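Local coordinates for uncharacterized lipoprotein GfcB (Escherichia coli K12, PDB 2IN5) that is of unknown function but, as a lipoprotein of the group 4 capsule GfcB/YjbF family, may play a part linked to capsule polysaccharide, at residues Val9-Phe17 against Lys60-Met68. Residues are numbered along the deposited sequence; the frame is centred on the assembly and turned at random.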
# COMPACT_ATOMS: atom_id res chain seq x y z
N VAL A 9 -2.47 -2.00 -10.44
CA VAL A 9 -1.48 -0.94 -10.39
C VAL A 9 -0.34 -1.23 -11.35
O VAL A 9 0.05 -0.36 -12.11
CB VAL A 9 -0.95 -0.75 -8.96
CG1 VAL A 9 0.29 0.13 -8.96
CG2 VAL A 9 -2.04 -0.08 -8.11
N ASP A 10 0.18 -2.45 -11.34
CA ASP A 10 1.28 -2.78 -12.24
C ASP A 10 0.87 -2.70 -13.70
O ASP A 10 1.60 -2.17 -14.51
CB ASP A 10 1.80 -4.17 -11.93
CG ASP A 10 2.50 -4.23 -10.60
OD1 ASP A 10 3.41 -3.39 -10.38
OD2 ASP A 10 2.16 -5.11 -9.77
N THR A 11 -0.30 -3.24 -14.01
CA THR A 11 -0.80 -3.24 -15.37
C THR A 11 -1.00 -1.83 -15.95
O THR A 11 -0.52 -1.53 -17.05
CB THR A 11 -2.11 -4.01 -15.45
OG1 THR A 11 -1.84 -5.39 -15.26
CG2 THR A 11 -2.77 -3.80 -16.80
N PHE A 12 -1.72 -0.98 -15.22
CA PHE A 12 -1.98 0.37 -15.68
C PHE A 12 -0.77 1.28 -15.56
O PHE A 12 -0.66 2.26 -16.28
CB PHE A 12 -3.19 0.94 -14.93
CG PHE A 12 -4.50 0.36 -15.38
CD1 PHE A 12 -5.23 0.97 -16.40
CD2 PHE A 12 -4.96 -0.84 -14.86
CE1 PHE A 12 -6.40 0.39 -16.89
CE2 PHE A 12 -6.13 -1.44 -15.35
CZ PHE A 12 -6.85 -0.82 -16.37
N ARG A 13 0.14 0.93 -14.66
CA ARG A 13 1.35 1.71 -14.49
C ARG A 13 2.27 1.44 -15.69
O ARG A 13 2.86 2.36 -16.24
CB ARG A 13 2.06 1.32 -13.19
CG ARG A 13 3.36 2.07 -12.90
CD ARG A 13 3.82 1.79 -11.47
NE ARG A 13 4.02 0.35 -11.25
CZ ARG A 13 5.17 -0.28 -11.44
NH1 ARG A 13 6.24 0.40 -11.84
NH2 ARG A 13 5.25 -1.59 -11.26
N ALA A 14 2.36 0.18 -16.09
CA ALA A 14 3.20 -0.18 -17.23
C ALA A 14 2.67 0.49 -18.49
O ALA A 14 3.42 1.09 -19.26
CB ALA A 14 3.23 -1.69 -17.42
N SER A 15 1.36 0.38 -18.69
CA SER A 15 0.72 0.97 -19.84
C SER A 15 1.06 2.46 -19.93
O SER A 15 1.36 2.98 -21.01
CB SER A 15 -0.79 0.78 -19.75
OG SER A 15 -1.44 1.36 -20.86
N LEU A 16 1.02 3.15 -18.80
CA LEU A 16 1.33 4.58 -18.77
C LEU A 16 2.72 4.85 -19.32
O LEU A 16 2.91 5.76 -20.13
CB LEU A 16 1.23 5.11 -17.34
CG LEU A 16 1.79 6.52 -17.14
CD1 LEU A 16 1.05 7.51 -18.03
CD2 LEU A 16 1.65 6.91 -15.68
N PHE A 17 3.69 4.07 -18.88
CA PHE A 17 5.06 4.24 -19.33
C PHE A 17 5.31 3.63 -20.70
O PHE A 17 6.33 3.91 -21.32
CB PHE A 17 6.02 3.63 -18.32
CG PHE A 17 6.06 4.38 -17.02
CD1 PHE A 17 6.63 5.65 -16.95
CD2 PHE A 17 5.55 3.81 -15.86
CE1 PHE A 17 6.69 6.34 -15.76
CE2 PHE A 17 5.59 4.50 -14.65
CZ PHE A 17 6.17 5.77 -14.60
N LYS A 60 1.91 6.69 -1.37
CA LYS A 60 2.95 5.84 -1.95
C LYS A 60 3.07 6.05 -3.46
O LYS A 60 2.19 5.65 -4.21
CB LYS A 60 2.66 4.37 -1.68
CG LYS A 60 3.00 3.91 -0.28
CD LYS A 60 1.93 4.27 0.72
CE LYS A 60 2.29 3.71 2.09
NZ LYS A 60 2.55 2.24 2.02
N TRP A 61 4.17 6.67 -3.87
CA TRP A 61 4.44 6.96 -5.28
C TRP A 61 5.32 5.89 -5.94
O TRP A 61 6.32 5.46 -5.37
CB TRP A 61 5.11 8.32 -5.41
CG TRP A 61 4.43 9.40 -4.63
CD1 TRP A 61 4.48 9.59 -3.28
CD2 TRP A 61 3.57 10.43 -5.15
NE1 TRP A 61 3.72 10.67 -2.92
CE2 TRP A 61 3.15 11.21 -4.04
CE3 TRP A 61 3.12 10.77 -6.43
CZ2 TRP A 61 2.29 12.31 -4.19
CZ3 TRP A 61 2.27 11.86 -6.57
CH2 TRP A 61 1.87 12.62 -5.45
N LEU A 62 4.94 5.48 -7.14
CA LEU A 62 5.66 4.44 -7.87
C LEU A 62 6.31 4.93 -9.15
O LEU A 62 5.69 5.64 -9.94
CB LEU A 62 4.69 3.32 -8.22
CG LEU A 62 4.06 2.63 -7.01
CD1 LEU A 62 2.89 1.78 -7.45
CD2 LEU A 62 5.12 1.80 -6.31
N SER A 63 7.56 4.54 -9.38
CA SER A 63 8.26 4.94 -10.60
C SER A 63 8.10 3.86 -11.67
O SER A 63 7.37 2.89 -11.48
CB SER A 63 9.74 5.17 -10.31
OG SER A 63 10.39 3.93 -10.11
N GLN A 64 8.79 4.04 -12.80
CA GLN A 64 8.72 3.07 -13.89
C GLN A 64 9.50 1.80 -13.53
O GLN A 64 9.11 0.69 -13.91
CB GLN A 64 9.29 3.67 -15.17
CG GLN A 64 9.03 2.81 -16.41
CD GLN A 64 9.75 3.33 -17.65
OE1 GLN A 64 9.63 4.50 -18.01
NE2 GLN A 64 10.51 2.46 -18.30
N ASP A 65 10.61 1.97 -12.80
CA ASP A 65 11.47 0.87 -12.35
C ASP A 65 10.87 0.22 -11.11
O ASP A 65 11.49 -0.64 -10.48
CB ASP A 65 12.88 1.41 -12.04
CG ASP A 65 13.83 0.33 -11.55
OD1 ASP A 65 13.77 -0.81 -12.08
OD2 ASP A 65 14.67 0.61 -10.66
N ASN A 66 9.66 0.64 -10.78
CA ASN A 66 8.93 0.13 -9.62
C ASN A 66 9.62 0.39 -8.27
O ASN A 66 9.61 -0.44 -7.36
CB ASN A 66 8.67 -1.37 -9.79
CG ASN A 66 7.59 -1.88 -8.85
OD1 ASN A 66 6.62 -1.17 -8.55
ND2 ASN A 66 7.74 -3.12 -8.39
N ALA A 67 10.25 1.56 -8.17
CA ALA A 67 10.89 1.98 -6.93
C ALA A 67 9.76 2.75 -6.25
O ALA A 67 8.87 3.26 -6.93
CB ALA A 67 12.06 2.90 -7.22
N MSE A 68 9.78 2.84 -4.92
CA MSE A 68 8.71 3.53 -4.22
C MSE A 68 9.15 4.69 -3.34
O MSE A 68 10.22 4.66 -2.75
CB MSE A 68 7.92 2.53 -3.38
CG MSE A 68 6.88 3.16 -2.47
SE MSE A 68 5.62 1.88 -1.74
CE MSE A 68 6.62 1.34 -0.18
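R13 reaches from the helix to the turn after L62 and gives NH1 to the carbonyl O of S63, 2.8 Å away. The donor lies in the carbonyl plane, yet the bond is bent, with 132° at the hydrogen. NH2 of R13 meets OD1 of D10 at 2.7 Å in a salt bridge almost in the guanidinium plane. This carboxylate, with the S63 bond, holds the turn of the planar group and probably offsets its charge; R13 NE is buried without a partner. A bend at chi3 (58°) turns the group toward these partners, while CD of R13 packs 3.7 Å from CB of L62. OD1 of N66 lies over one guanidinium face, offset toward the rim, with guanidinium and N66 amide planes 21° apart, but the angle is too poor for a hydrogen bond. Asparagine suits this turn because it tolerates positive phi. A leucine in place of R13 would probably leave S63 O without this donor and D10 without its charged mate. F17 suits the next turn because its flat ring can receive Q64: Q64 CB stands 3.5 Å above the F17 ring centre as a CH-pi contact, and Q64 CG lies over the same face, toward F17 CG. Branched V9 presses CG1 tightly against CD1 of L62. Together these residues dock helix 8-18 onto strand 58-62 at L62 and the turn toward its antiparallel neighbour 68-72; V9 also packs on Y53 of the second subunit, beside the dimer interface.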